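Local coordinates for protein synthesis inhibitor I (PDB 4FBC) that belongs to the plant ribosome-inactivating proteins and is modelled here with adenosine monophosphate bound, at residues E90-L102 with V143-P155. The protein carries 3 engineered substitutions. Residues are numbered along the deposited sequence; the frame is centred on the assembly and turned at random.
Sequences EGFKSSDGTWWEL and VTALHGRTKADKP
The beta hairpin of strands 89-93 and 99-101 turns through a type I turn, Ser94 to Gly97, and this turn meets the last part of helix 136-147 and the loop that follows, with the CA atoms of Ser94 and His147 4.2 Å apart. Ser95 N donates to His147 O (2.8 Å). Ser95 CB lies over one face of the His147 imidazole, a CH-pi contact. A water bridges Ser95 OG and Arg149 O.

Asp96 ties the turn together. Asp96 OD1 accepts from Ser94 OG (2.7 Å) and from Thr98 N, which come from opposite faces of the carboxylate plane; the Thr98 bond makes an Asx turn. Asp96 OD2 accepts from Lys151 N (3.1 Å) across the contact, on the syn side. Ser94 OG in turn accepts from Trp100 NE1 (3.0 Å), nearly in the indole plane, which fixes the rotation of the ring.

Arg149 runs extended over one face of Trp100, and Thr98 CG2 covers the other. Arg149 CG lies opposite the backbone N (chi1 -162°), and the straight chain from CG to NE then crosses the ring face. Arg149 CD sits 3.5 Å from the centroid of the Trp100 six-membered ring. The guanidinium stands almost upright on the indole, planes 85° apart, in a cation-pi contact, and Arg149 NH2 is hydrogen-bonded to Gln160 OE1. Deeper in, Leu146 CD1 lies over the centre of the Phe92 ring, 4.3 Å from its centroid, while Trp100 CB packs on the opposite face.

This is a beta hairpin packed against a helix C-terminal region within the ribosome-inactivating protein fold. The turn end is partly exposed; at the other end of the hairpin, Glu90 touches the bound adenosine monophosphate.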
loop_
_atom_site.group_PDB
_atom_site.type_symbol
_atom_site.label_atom_id
_atom_site.label_comp_id
_atom_site.label_asym_id
_atom_site.label_seq_id
_atom_site.Cartn_x
_atom_site.Cartn_y
_atom_site.Cartn_z
ATOM N N GLU A 90 -0.318 9.584 0.413
ATOM C CA GLU A 90 -0.692 10.964 0.085
ATOM C C GLU A 90 0.320 12.015 0.517
ATOM O O GLU A 90 0.341 13.117 -0.032
ATOM C CB GLU A 90 -2.081 11.310 0.629
ATOM C CG GLU A 90 -3.235 10.577 -0.051
ATOM C CD GLU A 90 -3.392 10.919 -1.531
ATOM O OE1 GLU A 90 -2.798 11.910 -2.010
ATOM O OE2 GLU A 90 -4.118 10.181 -2.225
ATOM N N GLY A 91 1.164 11.676 1.487
ATOM C CA GLY A 91 2.143 12.621 1.996
ATOM C C GLY A 91 3.478 12.003 2.370
ATOM O O GLY A 91 3.558 10.812 2.675
ATOM N N PHE A 92 4.539 12.802 2.319
ATOM C CA PHE A 92 5.827 12.380 2.874
ATOM C C PHE A 92 6.550 13.573 3.479
ATOM O O PHE A 92 6.388 14.706 3.029
ATOM C CB PHE A 92 6.703 11.662 1.841
ATOM C CG PHE A 92 7.148 12.531 0.700
ATOM C CD1 PHE A 92 8.280 13.325 0.812
ATOM C CD2 PHE A 92 6.445 12.533 -0.493
ATOM C CE1 PHE A 92 8.692 14.122 -0.240
ATOM C CE2 PHE A 92 6.854 13.323 -1.555
ATOM C CZ PHE A 92 7.977 14.116 -1.428
ATOM N N LYS A 93 7.348 13.314 4.506
ATOM C CA LYS A 93 7.945 14.396 5.277
ATOM C C LYS A 93 9.461 14.400 5.101
ATOM O O LYS A 93 10.131 13.423 5.432
ATOM C CB LYS A 93 7.565 14.229 6.753
ATOM C CG LYS A 93 7.970 15.381 7.652
ATOM C CD LYS A 93 7.604 15.054 9.086
ATOM C CE LYS A 93 7.835 16.227 10.019
ATOM N NZ LYS A 93 7.553 15.849 11.441
ATOM N N SER A 94 9.996 15.498 4.572
ATOM C CA SER A 94 11.432 15.628 4.345
ATOM C C SER A 94 12.166 16.035 5.625
ATOM O O SER A 94 11.537 16.338 6.637
ATOM C CB SER A 94 11.710 16.622 3.216
ATOM O OG SER A 94 11.092 17.878 3.450
ATOM N N SER A 95 13.495 16.030 5.581
ATOM C CA SER A 95 14.302 16.263 6.783
ATOM C C SER A 95 14.171 17.669 7.384
ATOM O O SER A 95 14.423 17.859 8.577
ATOM C CB SER A 95 15.776 15.936 6.513
ATOM O OG SER A 95 16.292 16.732 5.464
ATOM N N ASP A 96 13.783 18.649 6.569
ATOM C CA ASP A 96 13.601 20.016 7.069
ATOM C C ASP A 96 12.221 20.213 7.695
ATOM O O ASP A 96 11.866 21.321 8.099
ATOM C CB ASP A 96 13.838 21.044 5.957
ATOM C CG ASP A 96 12.780 20.993 4.865
ATOM O OD1 ASP A 96 12.054 19.983 4.761
ATOM O OD2 ASP A 96 12.679 21.970 4.097
ATOM N N GLY A 97 11.439 19.137 7.759
ATOM C CA GLY A 97 10.138 19.178 8.404
ATOM C C GLY A 97 8.966 19.448 7.475
ATOM O O GLY A 97 7.817 19.479 7.910
ATOM N N THR A 98 9.253 19.632 6.191
ATOM C CA THR A 98 8.206 19.942 5.217
ATOM C C THR A 98 7.380 18.707 4.857
ATOM O O THR A 98 7.930 17.690 4.429
ATOM C CB THR A 98 8.799 20.527 3.918
ATOM O OG1 THR A 98 9.527 21.725 4.213
ATOM C CG2 THR A 98 7.695 20.856 2.936
ATOM N N TRP A 99 6.063 18.799 5.026
ATOM C CA TRP A 99 5.151 17.788 4.491
ATOM C C TRP A 99 4.858 18.071 3.022
ATOM O O TRP A 99 4.416 19.173 2.660
ATOM C CB TRP A 99 3.844 17.749 5.288
ATOM C CG TRP A 99 3.899 16.880 6.519
ATOM C CD1 TRP A 99 3.979 17.296 7.816
ATOM C CD2 TRP A 99 3.876 15.444 6.559
ATOM N NE1 TRP A 99 4.012 16.208 8.662
ATOM C CE2 TRP A 99 3.943 15.061 7.914
ATOM C CE3 TRP A 99 3.798 14.450 5.580
ATOM C CZ2 TRP A 99 3.941 13.719 8.312
ATOM C CZ3 TRP A 99 3.803 13.122 5.974
ATOM C CH2 TRP A 99 3.868 12.769 7.330
ATOM N N TRP A 100 5.131 17.079 2.180
ATOM C CA TRP A 100 4.831 17.152 0.761
ATOM C C TRP A 100 3.600 16.303 0.496
ATOM O O TRP A 100 3.435 15.242 1.093
ATOM C CB TRP A 100 6.018 16.640 -0.057
ATOM C CG TRP A 100 7.268 17.412 0.208
ATOM C CD1 TRP A 100 8.206 17.160 1.169
ATOM C CD2 TRP A 100 7.717 18.575 -0.496
ATOM N NE1 TRP A 100 9.215 18.094 1.101
ATOM C CE2 TRP A 100 8.933 18.975 0.091
ATOM C CE3 TRP A 100 7.200 19.321 -1.559
ATOM C CZ2 TRP A 100 9.646 20.089 -0.356
ATOM C CZ3 TRP A 100 7.911 20.420 -2.004
ATOM C CH2 TRP A 100 9.121 20.793 -1.405
ATOM N N GLU A 101 2.720 16.780 -0.376
ATOM C CA GLU A 101 1.505 16.039 -0.697
ATOM C C GLU A 101 1.403 15.715 -2.186
ATOM O O GLU A 101 1.985 16.400 -3.033
ATOM C CB GLU A 101 0.267 16.799 -0.234
ATOM C CG GLU A 101 0.095 18.150 -0.896
ATOM C CD GLU A 101 -1.084 18.915 -0.325
ATOM O OE1 GLU A 101 -1.884 18.313 0.435
ATOM O OE2 GLU A 101 -1.210 20.113 -0.652
ATOM N N LEU A 102 0.648 14.663 -2.489
ATOM C CA LEU A 102 0.497 14.172 -3.852
ATOM C C LEU A 102 -0.851 14.579 -4.431
ATOM O O LEU A 102 -1.184 14.234 -5.575
ATOM C CB LEU A 102 0.640 12.650 -3.879
ATOM C CG LEU A 102 2.055 12.189 -3.550
ATOM C CD1 LEU A 102 2.061 10.723 -3.131
ATOM C CD2 LEU A 102 2.937 12.393 -4.769
ATOM N N VAL A 143 14.458 6.716 -0.627
ATOM C CA VAL A 143 14.360 7.340 0.694
ATOM C C VAL A 143 15.248 8.588 0.745
ATOM O O VAL A 143 14.833 9.639 1.229
ATOM C CB VAL A 143 14.693 6.349 1.837
ATOM C CG1 VAL A 143 14.908 7.072 3.158
ATOM C CG2 VAL A 143 13.586 5.338 1.985
ATOM N N THR A 144 16.459 8.470 0.212
ATOM C CA THR A 144 17.389 9.598 0.154
ATOM C C THR A 144 16.830 10.782 -0.640
ATOM O O THR A 144 16.931 11.929 -0.205
ATOM C CB THR A 144 18.738 9.174 -0.458
ATOM O OG1 THR A 144 19.339 8.173 0.374
ATOM C CG2 THR A 144 19.679 10.367 -0.566
ATOM N N ALA A 145 16.247 10.496 -1.800
ATOM C CA ALA A 145 15.768 11.549 -2.701
ATOM C C ALA A 145 14.616 12.346 -2.096
ATOM O O ALA A 145 14.584 13.582 -2.194
ATOM C CB ALA A 145 15.359 10.961 -4.035
ATOM N N LEU A 146 13.670 11.640 -1.481
ATOM C CA LEU A 146 12.495 12.288 -0.896
ATOM C C LEU A 146 12.822 12.937 0.450
ATOM O O LEU A 146 12.326 14.020 0.767
ATOM C CB LEU A 146 11.331 11.294 -0.750
ATOM C CG LEU A 146 10.817 10.635 -2.033
ATOM C CD1 LEU A 146 9.557 9.808 -1.775
ATOM C CD2 LEU A 146 10.555 11.660 -3.138
ATOM N N HIS A 147 13.663 12.282 1.245
ATOM C CA HIS A 147 13.990 12.804 2.569
ATOM C C HIS A 147 14.832 14.077 2.476
ATOM O O HIS A 147 14.794 14.914 3.378
ATOM C CB HIS A 147 14.743 11.757 3.386
ATOM C CG HIS A 147 14.734 12.010 4.861
ATOM N ND1 HIS A 147 15.847 11.823 5.651
ATOM C CD2 HIS A 147 13.741 12.402 5.695
ATOM C CE1 HIS A 147 15.543 12.100 6.907
ATOM N NE2 HIS A 147 14.272 12.456 6.960
ATOM N N GLY A 148 15.592 14.217 1.394
ATOM C CA GLY A 148 16.496 15.345 1.234
ATOM C C GLY A 148 15.882 16.569 0.570
ATOM O O GLY A 148 16.521 17.620 0.466
ATOM N N ARG A 149 14.643 16.430 0.113
ATOM C CA ARG A 149 13.913 17.536 -0.502
ATOM C C ARG A 149 13.770 18.697 0.487
ATOM O O ARG A 149 13.445 18.491 1.651
ATOM C CB ARG A 149 12.531 17.042 -0.954
ATOM C CG ARG A 149 11.834 17.929 -1.962
ATOM C CD ARG A 149 10.515 17.325 -2.431
ATOM N NE ARG A 149 9.840 18.212 -3.374
ATOM C CZ ARG A 149 10.051 18.194 -4.684
ATOM N NH1 ARG A 149 10.909 17.322 -5.198
ATOM N NH2 ARG A 149 9.401 19.036 -5.479
ATOM N N THR A 150 14.044 19.921 0.050
ATOM C CA THR A 150 13.764 21.062 0.917
ATOM C C THR A 150 12.747 21.997 0.271
ATOM O O THR A 150 12.638 22.066 -0.959
ATOM C CB THR A 150 15.036 21.840 1.347
ATOM O OG1 THR A 150 15.243 22.953 0.467
ATOM C CG2 THR A 150 16.267 20.936 1.333
ATOM N N LYS A 151 11.998 22.699 1.116
ATOM C CA LYS A 151 10.929 23.578 0.669
ATOM C C LYS A 151 11.443 24.659 -0.280
ATOM O O LYS A 151 10.717 25.109 -1.166
ATOM C CB LYS A 151 10.243 24.220 1.878
ATOM C CG LYS A 151 8.817 24.691 1.614
ATOM C CD LYS A 151 8.222 25.367 2.843
ATOM C CE LYS A 151 6.775 24.953 3.052
ATOM N NZ LYS A 151 5.970 25.994 3.764
ATOM N N ALA A 152 12.703 25.048 -0.106
ATOM C CA ALA A 152 13.275 26.168 -0.856
ATOM C C ALA A 152 13.950 25.802 -2.180
ATOM O O ALA A 152 14.319 26.700 -2.943
ATOM C CB ALA A 152 14.243 26.953 0.022
ATOM N N ASP A 153 14.131 24.509 -2.449
ATOM C CA ASP A 153 14.748 24.083 -3.707
ATOM C C ASP A 153 13.975 24.648 -4.887
ATOM O O ASP A 153 12.751 24.784 -4.826
ATOM C CB ASP A 153 14.778 22.554 -3.840
ATOM C CG ASP A 153 15.642 21.889 -2.793
ATOM O OD1 ASP A 153 15.458 22.199 -1.604
ATOM O OD2 ASP A 153 16.492 21.047 -3.160
ATOM N N LYS A 154 14.684 24.989 -5.957
ATOM C CA LYS A 154 14.007 25.316 -7.201
ATOM C C LYS A 154 13.756 24.019 -7.965
ATOM O O LYS A 154 14.698 23.345 -8.395
ATOM C CB LYS A 154 14.795 26.327 -8.041
ATOM C CG LYS A 154 16.230 25.936 -8.344
ATOM C CD LYS A 154 16.688 26.522 -9.670
ATOM C CE LYS A 154 18.176 26.301 -9.862
ATOM N NZ LYS A 154 18.918 26.651 -8.616
ATOM N N PRO A 155 12.474 23.641 -8.099
ATOM C CA PRO A 155 12.142 22.406 -8.810
ATOM C C PRO A 155 12.718 22.462 -10.216
ATOM O O PRO A 155 12.813 23.540 -10.808
ATOM C CB PRO A 155 10.611 22.424 -8.860
ATOM C CG PRO A 155 10.192 23.315 -7.731
ATOM C CD PRO A 155 11.276 24.353 -7.620
HETATM O O HOH W 1 15.037 18.387 3.777
#